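Local coordinates for beta-lactamase (Chitinophaga pinensis, PDB 6N36), which probably hydrolyses the beta-lactam ring of antibiotics, as a metallo-beta-lactamase superfamily enzyme that holds two zinc ions, at residues Q21-A26 and K234-G239; L29-T34 and G38-T43; K46-I51 and L69-K74. All coordinates share one frame; numbering follows the deposited sequence. Where two conformers were deposited one is given.

Contact 1: residues Q21-A26 and K234-G239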
ATOM      1  N   GLN A  21      -1.597  17.539  -4.855  1.00 26.39           N
ATOM      2  CA  GLN A  21      -1.129  17.685  -6.256  0.60 26.71           C
ATOM      3  C   GLN A  21      -0.385  16.407  -6.636  1.00 24.23           C
ATOM      4  O   GLN A  21       0.625  16.101  -6.031  1.00 23.44           O
ATOM      5  CB  GLN A  21      -0.203  18.911  -6.344  0.60 30.06           C
ATOM      6  CG  GLN A  21       0.262  19.256  -7.749  0.60 32.57           C
ATOM      7  CD  GLN A  21       1.012  20.569  -7.904  0.60 35.91           C
ATOM      8  OE1 GLN A  21       1.856  20.711  -8.780  0.60 40.25           O
ATOM      9  NE2 GLN A  21       0.747  21.544  -7.048  0.60 38.74           N
ATOM     10  N   PRO A  22      -0.814  15.656  -7.660  1.00 22.40           N
ATOM     11  CA  PRO A  22      -0.051  14.471  -8.034  1.00 21.61           C
ATOM     12  C   PRO A  22       1.298  14.883  -8.627  1.00 22.37           C
ATOM     13  O   PRO A  22       1.499  15.974  -9.155  1.00 22.88           O
ATOM     14  CB  PRO A  22      -0.927  13.784  -9.076  1.00 21.58           C
ATOM     15  CG  PRO A  22      -1.731  14.904  -9.665  1.00 22.49           C
ATOM     16  CD  PRO A  22      -1.984  15.854  -8.511  1.00 22.91           C
ATOM     17  N   PHE A  23       2.240  13.937  -8.581  1.00 21.88           N
ATOM     18  CA  PHE A  23       3.592  14.240  -9.031  1.00 21.88           C
ATOM     19  C   PHE A  23       4.346  12.975  -9.398  1.00 22.25           C
ATOM     20  O   PHE A  23       4.037  11.896  -8.894  1.00 21.69           O
ATOM     21  CB  PHE A  23       4.333  15.037  -7.961  1.00 22.87           C
ATOM     22  CG  PHE A  23       4.671  14.319  -6.678  1.00 22.26           C
ATOM     23  CD1 PHE A  23       3.740  14.159  -5.657  1.00 22.55           C
ATOM     24  CD2 PHE A  23       5.902  13.700  -6.530  1.00 24.19           C
ATOM     25  CE1 PHE A  23       4.086  13.500  -4.483  1.00 21.78           C
ATOM     26  CE2 PHE A  23       6.257  13.070  -5.343  1.00 23.98           C
ATOM     27  CZ  PHE A  23       5.324  12.910  -4.341  1.00 22.28           C
ATOM     28  N   ARG A  24       5.364  13.172 -10.218  1.00 21.71           N
ATOM     29  CA  ARG A  24       6.288  12.106 -10.614  1.00 20.69           C
ATOM     30  C   ARG A  24       7.309  11.909  -9.495  1.00 22.45           C
ATOM     31  O   ARG A  24       7.997  12.876  -9.043  1.00 23.80           O
ATOM     32  CB  ARG A  24       7.013  12.546 -11.883  1.00 22.15           C
ATOM     33  CG  ARG A  24       7.921  11.488 -12.462  1.00 22.77           C
ATOM     34  CD  ARG A  24       8.610  12.135 -13.671  1.00 25.13           C
ATOM     35  NE  ARG A  24       9.557  11.235 -14.279  1.00 28.49           N
ATOM     36  CZ  ARG A  24      10.630  11.624 -14.945  1.00 29.00           C
ATOM     37  NH1 ARG A  24      11.010  12.891 -14.931  1.00 29.95           N
ATOM     38  NH2 ARG A  24      11.417  10.696 -15.459  1.00 31.16           N
ATOM     39  N   ILE A  25       7.354  10.687  -8.967  1.00 21.11           N
ATOM     40  CA  ILE A  25       8.326  10.360  -7.894  1.00 21.74           C
ATOM     41  C   ILE A  25       9.689  10.106  -8.527  1.00 23.79           C
ATOM     42  O   ILE A  25      10.687  10.741  -8.109  1.00 24.83           O
ATOM     43  CB  ILE A  25       7.798   9.149  -7.096  1.00 21.66           C
ATOM     44  CG1 ILE A  25       6.472   9.466  -6.397  1.00 20.68           C
ATOM     45  CG2 ILE A  25       8.888   8.688  -6.131  1.00 23.04           C
ATOM     46  CD1 ILE A  25       5.722   8.233  -5.926  1.00 20.12           C
ATOM     47  N   ALA A  26       9.745   9.140  -9.420  1.00 23.52           N
ATOM     48  CA  ALA A  26      10.999   8.613  -9.985  1.00 24.14           C
ATOM     49  C   ALA A  26      10.621   7.852 -11.244  1.00 23.58           C
ATOM     50  O   ALA A  26       9.789   6.956 -11.162  1.00 22.69           O
ATOM     51  CB  ALA A  26      11.702   7.732  -9.003  1.00 24.61           C
ATOM     52  N   LYS A 234       7.686  16.323   4.713  1.00 31.28           N
ATOM     53  CA  LYS A 234       9.022  16.916   5.001  1.00 32.93           C
ATOM     54  C   LYS A 234       9.962  16.705   3.816  1.00 33.11           C
ATOM     55  O   LYS A 234      10.926  17.509   3.691  1.00 36.47           O
ATOM     56  CB  LYS A 234       9.589  16.375   6.311  1.00 33.92           C
ATOM     57  CG  LYS A 234       8.848  16.876   7.542  1.00 36.95           C
ATOM     58  CD  LYS A 234       9.335  16.245   8.841  1.00 38.27           C
ATOM     59  CE  LYS A 234       8.825  16.975  10.067  1.00 41.53           C
ATOM     60  NZ  LYS A 234       7.492  16.502  10.494  1.00 43.97           N
ATOM     61  N   LYS A 235       9.708  15.713   2.956  1.00 31.74           N
ATOM     62  CA  LYS A 235      10.586  15.359   1.813  1.00 30.13           C
ATOM     63  C   LYS A 235      10.163  16.076   0.532  1.00 31.10           C
ATOM     64  O   LYS A 235      10.979  16.184  -0.400  1.00 32.07           O
ATOM     65  CB  LYS A 235      10.534  13.850   1.614  1.00 28.72           C
ATOM     66  CG  LYS A 235      11.263  13.095   2.701  1.00 28.53           C
ATOM     67  CD  LYS A 235      10.999  11.588   2.705  1.00 27.97           C
ATOM     68  CE  LYS A 235      11.838  10.892   3.752  1.00 28.04           C
ATOM     69  NZ  LYS A 235      11.514   9.453   3.891  1.00 27.21           N
ATOM     70  N   HIS A 236       8.907  16.487   0.447  1.00 30.30           N
ATOM     71  CA  HIS A 236       8.289  16.931  -0.823  1.00 30.88           C
ATOM     72  C   HIS A 236       7.255  18.003  -0.529  1.00 31.00           C
ATOM     73  O   HIS A 236       6.494  17.862   0.402  1.00 31.73           O
ATOM     74  CB  HIS A 236       7.648  15.751  -1.550  1.00 30.66           C
ATOM     75  CG  HIS A 236       7.025  16.177  -2.822  1.00 29.62           C
ATOM     76  ND1 HIS A 236       5.686  16.458  -2.914  1.00 30.08           N
ATOM     77  CD2 HIS A 236       7.559  16.428  -4.044  1.00 29.58           C
ATOM     78  CE1 HIS A 236       5.400  16.826  -4.146  1.00 29.51           C
ATOM     79  NE2 HIS A 236       6.541  16.828  -4.879  1.00 31.55           N
ATOM     80  N   GLN A 237       7.290  19.074  -1.322  1.00 31.88           N
ATOM     81  CA  GLN A 237       6.242  20.111  -1.347  1.00 34.28           C
ATOM     82  C   GLN A 237       5.709  20.229  -2.767  1.00 32.96           C
ATOM     83  O   GLN A 237       6.457  20.042  -3.721  1.00 33.46           O
ATOM     84  CB  GLN A 237       6.839  21.460  -0.965  1.00 35.72           C
ATOM     85  CG  GLN A 237       7.234  21.535   0.496  1.00 38.93           C
ATOM     86  CD  GLN A 237       6.021  21.480   1.394  1.00 40.43           C
ATOM     87  OE1 GLN A 237       5.104  22.288   1.300  1.00 47.60           O
ATOM     88  NE2 GLN A 237       6.011  20.541   2.306  1.00 39.19           N
ATOM     89  N   PRO A 238       4.417  20.559  -2.925  1.00 33.38           N
ATOM     90  CA  PRO A 238       3.832  20.810  -4.245  1.00 34.39           C
ATOM     91  C   PRO A 238       4.688  21.761  -5.102  1.00 36.28           C
ATOM     92  O   PRO A 238       5.118  22.801  -4.593  1.00 37.12           O
ATOM     93  CB  PRO A 238       2.455  21.373  -3.871  1.00 34.62           C
ATOM     94  CG  PRO A 238       2.140  20.671  -2.575  1.00 35.85           C
ATOM     95  CD  PRO A 238       3.449  20.711  -1.837  1.00 35.78           C
ATOM     96  N   GLY A 239       4.940  21.379  -6.358  1.00 35.37           N
ATOM     97  CA  GLY A 239       5.722  22.189  -7.307  1.00 35.88           C
ATOM     98  C   GLY A 239       7.214  21.950  -7.193  1.00 36.97           C
ATOM     99  O   GLY A 239       7.967  22.520  -7.984  1.00 38.84           O
TER
HETATM  100  O   HOH W   1       4.440  18.737  -7.618  1.00 35.05           O
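Phe23 and His236 meet in a face-to-face aromatic stack. It joins strand 23-26, an outermost strand of the seven-stranded sheet of the metallo-beta-lactamase sandwich fold, to the loop that follows helix 232-235. The ring planes are 14° apart and the centroids lie 3.7 Å from each other. The side chains come from opposite directions and the rings lie over each other: His236 CE1 is over the centre of the phenyl face. The imidazole is held at ND1 by a hydrogen bond to Tyr20 OH. Phe23 also meets the ring of Tyr31.

Gln21 makes a second, more exposed touch. Its CG is anti to the backbone N (chi1 -175°), and the chain runs on extended and crosses Pro238 at a slant. The amide NE2 of Gln21 packs 3.6 Å from Pro238 CB. A water joins the segments here. It makes a weak hydrogen bond to Gln21 OE1 and accepts a firmer one from the backbone N of Gly239, which lies 3.0 Å from it. Gln21 has a second conformer, so its packing and its weak bond hold for one copy and are less certain.

The Phe23 side chain starts in the crowded position, with CG between the backbone N and the carbonyl carbon (chi1 68°). This points the ring toward His236, and chi2 turns its face to the imidazole. Phe23 CB is at the margin, 4.2 Å from His236 NE2. Phe23 CG sits 3.6 Å from the same NE2. On one side of the ring Phe23 CD1 comes to 3.5 Å from His236 CE1, and Phe23 CE1 follows over that carbon and His236 ND1. On the other side Phe23 CD2 lies over His236 NE2, and Phe23 CE2 over His236 NE2 and CD2. The tip, Phe23 CZ, ends 3.8 Å from His236 ND1.

Contact 2: residues L29-T34 and G38-T43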
ATOM      1  N   LEU A  29       7.076   6.078 -12.071  1.00 20.50           N
ATOM      2  CA  LEU A  29       6.299   5.940 -10.815  1.00 18.93           C
ATOM      3  C   LEU A  29       5.806   7.306 -10.365  1.00 18.58           C
ATOM      4  O   LEU A  29       6.616   8.261 -10.229  1.00 20.24           O
ATOM      5  CB  LEU A  29       7.194   5.334  -9.740  1.00 19.92           C
ATOM      6  CG  LEU A  29       6.602   5.352  -8.341  1.00 20.17           C
ATOM      7  CD1 LEU A  29       5.379   4.459  -8.210  1.00 19.83           C
ATOM      8  CD2 LEU A  29       7.648   4.970  -7.302  1.00 21.38           C
ATOM      9  N   TYR A  30       4.515   7.416 -10.199  1.00 18.36           N
ATOM     10  CA  TYR A  30       3.823   8.672  -9.861  1.00 18.24           C
ATOM     11  C   TYR A  30       3.054   8.469  -8.549  1.00 19.05           C
ATOM     12  O   TYR A  30       2.469   7.391  -8.272  1.00 18.40           O
ATOM     13  CB  TYR A  30       2.832   9.072 -10.951  1.00 19.38           C
ATOM     14  CG  TYR A  30       3.482   9.327 -12.282  1.00 20.00           C
ATOM     15  CD1 TYR A  30       3.787   8.269 -13.132  1.00 19.79           C
ATOM     16  CD2 TYR A  30       3.829  10.601 -12.689  1.00 21.91           C
ATOM     17  CE1 TYR A  30       4.439   8.463 -14.334  1.00 21.09           C
ATOM     18  CE2 TYR A  30       4.438  10.809 -13.928  1.00 22.26           C
ATOM     19  CZ  TYR A  30       4.779   9.729 -14.735  1.00 21.78           C
ATOM     20  OH  TYR A  30       5.378   9.891 -15.979  1.00 24.15           O
ATOM     21  N   TYR A  31       2.963   9.567  -7.813  1.00 18.72           N
ATOM     22  CA  TYR A  31       2.115   9.709  -6.617  1.00 18.32           C
ATOM     23  C   TYR A  31       0.776  10.289  -7.065  1.00 18.77           C
ATOM     24  O   TYR A  31       0.750  11.363  -7.666  1.00 19.35           O
ATOM     25  CB  TYR A  31       2.731  10.630  -5.570  1.00 19.06           C
ATOM     26  CG  TYR A  31       1.965  10.640  -4.262  1.00 19.51           C
ATOM     27  CD1 TYR A  31       2.234   9.703  -3.276  1.00 19.59           C
ATOM     28  CD2 TYR A  31       0.922  11.542  -4.021  1.00 19.56           C
ATOM     29  CE1 TYR A  31       1.531   9.680  -2.100  1.00 19.64           C
ATOM     30  CE2 TYR A  31       0.220  11.524  -2.829  1.00 20.18           C
ATOM     31  CZ  TYR A  31       0.556  10.623  -1.841  1.00 18.84           C
ATOM     32  OH  TYR A  31      -0.132  10.548  -0.663  1.00 20.58           O
ATOM     33  N   ILE A  32      -0.332   9.612  -6.832  1.00 18.16           N
ATOM     34  CA  ILE A  32      -1.692  10.095  -7.196  1.00 18.42           C
ATOM     35  C   ILE A  32      -2.649  10.006  -5.994  1.00 18.88           C
ATOM     36  O   ILE A  32      -3.860  10.012  -6.190  1.00 20.73           O
ATOM     37  CB  ILE A  32      -2.246   9.352  -8.421  1.00 18.42           C
ATOM     38  CG1 ILE A  32      -2.375   7.828  -8.231  1.00 19.56           C
ATOM     39  CG2 ILE A  32      -1.405   9.703  -9.632  1.00 19.19           C
ATOM     40  CD1 ILE A  32      -3.213   7.190  -9.306  1.00 21.24           C
ATOM     41  N   GLY A  33      -2.103   9.940  -4.796  1.00 18.47           N
ATOM     42  CA  GLY A  33      -2.890   9.763  -3.581  1.00 18.56           C
ATOM     43  C   GLY A  33      -3.400  11.065  -3.014  1.00 19.35           C
ATOM     44  O   GLY A  33      -3.406  12.085  -3.679  1.00 20.89           O
ATOM     45  N   THR A  34      -3.797  10.996  -1.756  1.00 18.77           N
ATOM     46  CA  THR A  34      -4.304  12.173  -1.027  1.00 20.16           C
ATOM     47  C   THR A  34      -3.202  12.732  -0.127  1.00 21.36           C
ATOM     48  O   THR A  34      -2.034  12.309  -0.188  1.00 21.69           O
ATOM     49  CB  THR A  34      -5.568  11.783  -0.267  1.00 21.30           C
ATOM     50  OG1 THR A  34      -5.224  10.767   0.674  1.00 20.20           O
ATOM     51  CG2 THR A  34      -6.679  11.340  -1.181  1.00 21.78           C
ATOM     52  N   GLY A  38      -1.339   7.052   0.474  1.00 19.56           N
ATOM     53  CA  GLY A  38      -0.426   6.791  -0.632  1.00 19.29           C
ATOM     54  C   GLY A  38      -1.103   5.881  -1.654  1.00 19.11           C
ATOM     55  O   GLY A  38      -1.567   4.798  -1.311  1.00 19.11           O
ATOM     56  N   MET A  39      -1.138   6.329  -2.899  1.00 18.57           N
ATOM     57  CA  MET A  39      -1.708   5.622  -4.067  1.00 18.02           C
ATOM     58  C   MET A  39      -0.683   5.857  -5.143  1.00 18.22           C
ATOM     59  O   MET A  39      -0.275   6.999  -5.327  1.00 19.59           O
ATOM     60  CB  MET A  39      -3.059   6.148  -4.517  1.00 19.50           C
ATOM     61  CG  MET A  39      -4.058   6.119  -3.399  1.00 20.85           C
ATOM     62  SD  MET A  39      -5.584   6.970  -3.789  1.00 21.18           S
ATOM     63  CE  MET A  39      -5.915   7.660  -2.155  1.00 20.83           C
ATOM     64  N   PHE A  40      -0.190   4.777  -5.721  1.00 17.12           N
ATOM     65  CA  PHE A  40       0.990   4.830  -6.584  1.00 17.72           C
ATOM     66  C   PHE A  40       0.618   4.301  -7.960  1.00 17.99           C
ATOM     67  O   PHE A  40      -0.047   3.269  -8.076  1.00 20.72           O
ATOM     68  CB  PHE A  40       2.116   4.038  -5.947  1.00 19.29           C
ATOM     69  CG  PHE A  40       2.365   4.475  -4.521  1.00 18.38           C
ATOM     70  CD1 PHE A  40       3.116   5.603  -4.268  1.00 18.89           C
ATOM     71  CD2 PHE A  40       1.829   3.766  -3.464  1.00 18.38           C
ATOM     72  CE1 PHE A  40       3.360   6.001  -2.961  1.00 19.90           C
ATOM     73  CE2 PHE A  40       2.075   4.174  -2.166  1.00 19.66           C
ATOM     74  CZ  PHE A  40       2.783   5.315  -1.934  1.00 19.45           C
ATOM     75  N   LEU A  41       1.051   5.019  -8.982  1.00 17.13           N
ATOM     76  CA  LEU A  41       0.752   4.673 -10.390  1.00 18.17           C
ATOM     77  C   LEU A  41       2.059   4.355 -11.085  1.00 17.85           C
ATOM     78  O   LEU A  41       2.979   5.186 -11.044  1.00 18.30           O
ATOM     79  CB  LEU A  41       0.053   5.848 -11.085  1.00 19.11           C
ATOM     80  CG  LEU A  41      -0.317   5.590 -12.540  1.00 20.57           C
ATOM     81  CD1 LEU A  41      -1.467   4.627 -12.661  1.00 21.74           C
ATOM     82  CD2 LEU A  41      -0.581   6.940 -13.215  1.00 21.32           C
ATOM     83  N   ILE A  42       2.173   3.167 -11.676  1.00 17.78           N
ATOM     84  CA  ILE A  42       3.346   2.777 -12.490  1.00 18.99           C
ATOM     85  C   ILE A  42       2.849   2.680 -13.926  1.00 18.61           C
ATOM     86  O   ILE A  42       1.946   1.902 -14.209  1.00 19.48           O
ATOM     87  CB  ILE A  42       3.895   1.450 -12.007  1.00 19.59           C
ATOM     88  CG1 ILE A  42       4.363   1.537 -10.562  1.00 20.45           C
ATOM     89  CG2 ILE A  42       5.002   0.969 -12.955  1.00 20.86           C
ATOM     90  CD1 ILE A  42       4.607   0.221  -9.982  1.00 21.78           C
ATOM     91  N   THR A  43       3.413   3.483 -14.802  1.00 19.45           N
ATOM     92  CA  THR A  43       2.930   3.610 -16.193  1.00 19.74           C
ATOM     93  C   THR A  43       3.792   2.744 -17.096  1.00 22.20           C
ATOM     94  O   THR A  43       5.010   2.719 -16.906  1.00 24.53           O
ATOM     95  CB  THR A  43       2.911   5.046 -16.654  1.00 20.90           C
ATOM     96  OG1 THR A  43       4.232   5.634 -16.592  1.00 20.86           O
ATOM     97  CG2 THR A  43       1.937   5.860 -15.829  1.00 20.81           C
TER
HETATM   98  O   HOH W   2       5.344   7.862 -17.833  1.00 30.42           O
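The ring of Tyr31 has Met39 O over one face, 4.2 Å above the plane and offset toward the rim. The two residues belong to the beta hairpin of strands 29-31 and 40-42, which fills the sheet between strands 23-26 and 48-51. Tyr31 CG is anti to the backbone N (chi1 -172°), which sends the ring along toward Gly38 and the Thr34 carbonyl. Thr34 O lies in plane at the ring edge, and Tyr31 OH donates a hydrogen bond of 2.6 Å to it. The ring of Phe40 meets that of Tyr31 obliquely, with the planes at 78°. Tyr30 has Leu41 O and Thr43 OG1 at its ring edge. One water bridges Tyr30 OH at 2.7 Å and Thr43 OG1 at 2.8 Å.

Tyr30 and Leu41 are the hydrogen-bonded pair. Tyr30 N reaches Leu41 O at 2.8 Å, and Leu41 N returns a bond to Tyr30 O. Ile32 N adds a third bond, to Met39 O, and arrives tilted 29° from the carbonyl plane.

On the face with Tyr31 and Phe40, Leu29 CD1 packs 3.9 Å from Ile42 CG1. Helix 58-69 covers Thr34 and Met39 through Leu61 and Ile62. The bent end of Met39 brings CE up to Thr34 CG2, and Met39 CB lies 3.7 Å from Gly33 CA.

Contact 3: residues K46-I51 and L69-K74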
ATOM      1  N   LYS A  46       2.048  -0.781 -22.135  1.00 23.03           N
ATOM      2  CA  LYS A  46       0.963  -1.785 -22.219  0.60 24.73           C
ATOM      3  C   LYS A  46      -0.129  -1.508 -21.191  1.00 23.93           C
ATOM      4  O   LYS A  46      -1.043  -2.368 -21.061  1.00 26.34           O
ATOM      5  CB  LYS A  46       1.571  -3.181 -22.034  0.60 26.38           C
ATOM      6  CG  LYS A  46       2.436  -3.677 -23.191  0.60 30.59           C
ATOM      7  CD  LYS A  46       1.657  -4.442 -24.264  0.60 32.61           C
ATOM      8  CE  LYS A  46       2.432  -4.740 -25.538  0.60 35.12           C
ATOM      9  NZ  LYS A  46       1.586  -4.646 -26.756  0.60 36.18           N
ATOM     10  N   GLY A  47      -0.043  -0.387 -20.499  1.00 21.65           N
ATOM     11  CA  GLY A  47      -1.037  -0.085 -19.460  1.00 21.00           C
ATOM     12  C   GLY A  47      -0.392   0.105 -18.112  1.00 20.99           C
ATOM     13  O   GLY A  47       0.817  -0.046 -17.958  1.00 21.06           O
ATOM     14  N   HIS A  48      -1.202   0.413 -17.103  1.00 19.83           N
ATOM     15  CA  HIS A  48      -0.642   0.879 -15.827  1.00 18.61           C
ATOM     16  C   HIS A  48      -0.999  -0.063 -14.684  1.00 18.61           C
ATOM     17  O   HIS A  48      -1.967  -0.810 -14.764  1.00 19.59           O
ATOM     18  CB  HIS A  48      -1.202   2.276 -15.508  1.00 18.49           C
ATOM     19  CG  HIS A  48      -1.200   3.215 -16.670  1.00 19.38           C
ATOM     20  ND1 HIS A  48      -0.097   3.324 -17.523  1.00 20.58           N
ATOM     21  CD2 HIS A  48      -2.149   4.059 -17.144  1.00 19.13           C
ATOM     22  CE1 HIS A  48      -0.376   4.214 -18.446  1.00 20.78           C
ATOM     23  NE2 HIS A  48      -1.634   4.711 -18.241  1.00 20.54           N
ATOM     24  N   ILE A  49      -0.194   0.048 -13.652  1.00 17.56           N
ATOM     25  CA  ILE A  49      -0.381  -0.657 -12.362  1.00 18.53           C
ATOM     26  C   ILE A  49      -0.768   0.433 -11.357  1.00 17.49           C
ATOM     27  O   ILE A  49      -0.044   1.449 -11.200  1.00 18.42           O
ATOM     28  CB  ILE A  49       0.854  -1.441 -11.939  1.00 19.75           C
ATOM     29  CG1 ILE A  49       1.383  -2.379 -13.042  1.00 21.70           C
ATOM     30  CG2 ILE A  49       0.580  -2.172 -10.624  1.00 20.16           C
ATOM     31  CD1 ILE A  49       2.566  -1.822 -13.782  1.00 24.47           C
ATOM     32  N   LEU A  50      -1.829   0.164 -10.585  1.00 17.63           N
ATOM     33  CA  LEU A  50      -2.223   1.023  -9.424  1.00 18.40           C
ATOM     34  C   LEU A  50      -1.985   0.257  -8.136  1.00 17.73           C
ATOM     35  O   LEU A  50      -2.486  -0.870  -8.024  1.00 18.37           O
ATOM     36  CB  LEU A  50      -3.696   1.381  -9.535  1.00 19.70           C
ATOM     37  CG  LEU A  50      -4.235   2.177  -8.339  1.00 21.01           C
ATOM     38  CD1 LEU A  50      -3.638   3.562  -8.305  1.00 22.64           C
ATOM     39  CD2 LEU A  50      -5.767   2.191  -8.375  1.00 24.22           C
ATOM     40  N   ILE A  51      -1.223   0.852  -7.218  1.00 16.98           N
ATOM     41  CA  ILE A  51      -1.070   0.309  -5.856  1.00 17.65           C
ATOM     42  C   ILE A  51      -1.887   1.191  -4.911  1.00 16.90           C
ATOM     43  O   ILE A  51      -1.511   2.333  -4.687  1.00 17.06           O
ATOM     44  CB  ILE A  51       0.404   0.244  -5.435  1.00 18.57           C
ATOM     45  CG1 ILE A  51       1.259  -0.558  -6.424  1.00 20.51           C
ATOM     46  CG2 ILE A  51       0.460  -0.331  -4.032  1.00 18.54           C
ATOM     47  CD1 ILE A  51       2.750  -0.477  -6.138  1.00 20.64           C
ATOM     48  N   LEU A  69      -1.925  14.401 -14.788  1.00 22.54           N
ATOM     49  CA  LEU A  69      -0.611  13.889 -15.228  1.00 22.91           C
ATOM     50  C   LEU A  69      -0.599  13.530 -16.730  1.00 23.20           C
ATOM     51  O   LEU A  69       0.537  13.259 -17.217  1.00 26.59           O
ATOM     52  CB  LEU A  69      -0.256  12.647 -14.416  1.00 22.54           C
ATOM     53  CG  LEU A  69      -0.022  12.891 -12.915  1.00 22.51           C
ATOM     54  CD1 LEU A  69       0.180  11.541 -12.215  1.00 23.11           C
ATOM     55  CD2 LEU A  69       1.143  13.816 -12.701  1.00 24.39           C
ATOM     56  N   GLY A  70      -1.764  13.426 -17.373  1.00 23.46           N
ATOM     57  CA  GLY A  70      -1.929  13.116 -18.797  1.00 23.69           C
ATOM     58  C   GLY A  70      -2.115  11.636 -19.070  1.00 25.36           C
ATOM     59  O   GLY A  70      -1.923  11.215 -20.244  1.00 26.66           O
ATOM     60  N   PHE A  71      -2.598  10.872 -18.081  1.00 22.14           N
ATOM     61  CA  PHE A  71      -2.868   9.429 -18.274  1.00 23.07           C
ATOM     62  C   PHE A  71      -4.368   9.166 -18.153  1.00 24.96           C
ATOM     63  O   PHE A  71      -5.107   9.941 -17.458  1.00 25.63           O
ATOM     64  CB  PHE A  71      -2.126   8.586 -17.249  1.00 21.96           C
ATOM     65  CG  PHE A  71      -0.634   8.813 -17.265  1.00 21.30           C
ATOM     66  CD1 PHE A  71       0.096   8.371 -18.363  1.00 23.44           C
ATOM     67  CD2 PHE A  71       0.022   9.463 -16.240  1.00 21.99           C
ATOM     68  CE1 PHE A  71       1.468   8.563 -18.425  1.00 23.13           C
ATOM     69  CE2 PHE A  71       1.395   9.683 -16.310  1.00 22.03           C
ATOM     70  CZ  PHE A  71       2.103   9.217 -17.399  1.00 23.16           C
ATOM     71  N   LYS A  72      -4.810   8.121 -18.810  1.00 22.61           N
ATOM     72  CA  LYS A  72      -6.221   7.692 -18.796  0.60 24.10           C
ATOM     73  C   LYS A  72      -6.437   6.619 -17.733  1.00 22.42           C
ATOM     74  O   LYS A  72      -5.783   5.575 -17.751  1.00 20.91           O
ATOM     75  CB  LYS A  72      -6.661   7.179 -20.166  0.60 25.91           C
ATOM     76  CG  LYS A  72      -6.920   8.267 -21.192  0.60 28.30           C
ATOM     77  CD  LYS A  72      -7.866   7.868 -22.325  0.60 30.56           C
ATOM     78  CE  LYS A  72      -7.906   6.389 -22.629  0.60 31.65           C
ATOM     79  NZ  LYS A  72      -7.924   6.143 -24.094  0.60 34.10           N
ATOM     80  N   PHE A  73      -7.343   6.897 -16.832  1.00 22.04           N
ATOM     81  CA  PHE A  73      -7.782   5.937 -15.792  1.00 22.48           C
ATOM     82  C   PHE A  73      -8.086   4.562 -16.389  1.00 23.07           C
ATOM     83  O   PHE A  73      -7.739   3.545 -15.835  1.00 22.57           O
ATOM     84  CB  PHE A  73      -9.021   6.544 -15.165  1.00 22.59           C
ATOM     85  CG  PHE A  73      -9.672   5.804 -14.031  1.00 21.95           C
ATOM     86  CD1 PHE A  73      -9.035   5.614 -12.826  1.00 22.25           C
ATOM     87  CD2 PHE A  73     -10.974   5.399 -14.157  1.00 22.52           C
ATOM     88  CE1 PHE A  73      -9.666   4.979 -11.769  1.00 22.34           C
ATOM     89  CE2 PHE A  73     -11.627   4.794 -13.092  1.00 23.44           C
ATOM     90  CZ  PHE A  73     -10.977   4.628 -11.894  1.00 22.51           C
ATOM     91  N   LYS A  74      -8.777   4.521 -17.531  1.00 22.43           N
ATOM     92  CA  LYS A  74      -9.215   3.240 -18.105  1.00 24.57           C
ATOM     93  C   LYS A  74      -8.031   2.445 -18.660  1.00 23.54           C
ATOM     94  O   LYS A  74      -8.229   1.285 -19.034  1.00 24.76           O
ATOM     95  CB  LYS A  74     -10.372   3.464 -19.089  1.00 28.10           C
ATOM     96  CG  LYS A  74     -11.694   3.752 -18.372  1.00 32.44           C
ATOM     97  CD  LYS A  74     -12.882   4.118 -19.295  1.00 36.27           C
ATOM     98  CE  LYS A  74     -13.931   4.920 -18.532  1.00 40.73           C
ATOM     99  NZ  LYS A  74     -15.221   5.098 -19.259  1.00 43.20           N
TER
HETATM  100  O   HOH W   3      -3.025   6.372 -20.110  1.00 20.60           O
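His48 and Phe71 pack their side chains across each other at about a right angle. The contact lies in a beta-alpha-beta unit of the fold: strand 48-51, helix 58-69 and the parallel neighbouring strand 76-80. It joins the start of this unit to the loop that leads from the helix into the second strand. The helix ends in a Schellman motif with Gly70 at positive phi, and Phe71 comes next.

The closer side is van der Waals packing of the imidazole on the Phe71 side chain. His48 NE2 lies 4.0 Å from Phe71 CB and 4.1 Å from Phe71 CD1. The rings meet obliquely, with planes at 72° and centroids 5.4 Å apart. Phe71 has CG anti to its own carbonyl carbon (chi1 -57°), which brings CB and CD1 to the NE2 end of the imidazole. Leu41, Thr43 and Met66 pack around both rings, and Tyr30 meets Phe71 edge-to-face.

The loose side runs along Lys72. Its side chain leads away from strand 48-51 and is exposed, so Lys72 takes part mainly through its backbone. Lys72 O lies at the edge of the imidazole, in its plane, 4.0 Å from His48 CD2. No direct hydrogen bond links the segments, and water fills that role. A water in the plane of the imidazole sits 2.9 Å from His48 NE2 and accepts a hydrogen bond from Lys72 N at 2.8 Å.

How the contacts relate
From the N terminus the chain first enters 21-26, whose partner 234-239 comes more than 200 residues later. Contact 2 closes first, as a hairpin between neighbouring strands. Contact 3 then closes a loop around helix 58-69, in series with contact 2 and without crossing it. Contact 1 closes last, and contacts 2 and 3 are nested inside its long loop. All three reach the same sheet. Strand 23-26 pairs with 29-31 through Phe23 O and Tyr31 N, and strand 40-42 pairs with 48-51 through Ile42 N and Ile49 O. Leu69 also packs on Pro22. Together they tie the sheet's edge to helix 58-69 and to the late 234-239 loop.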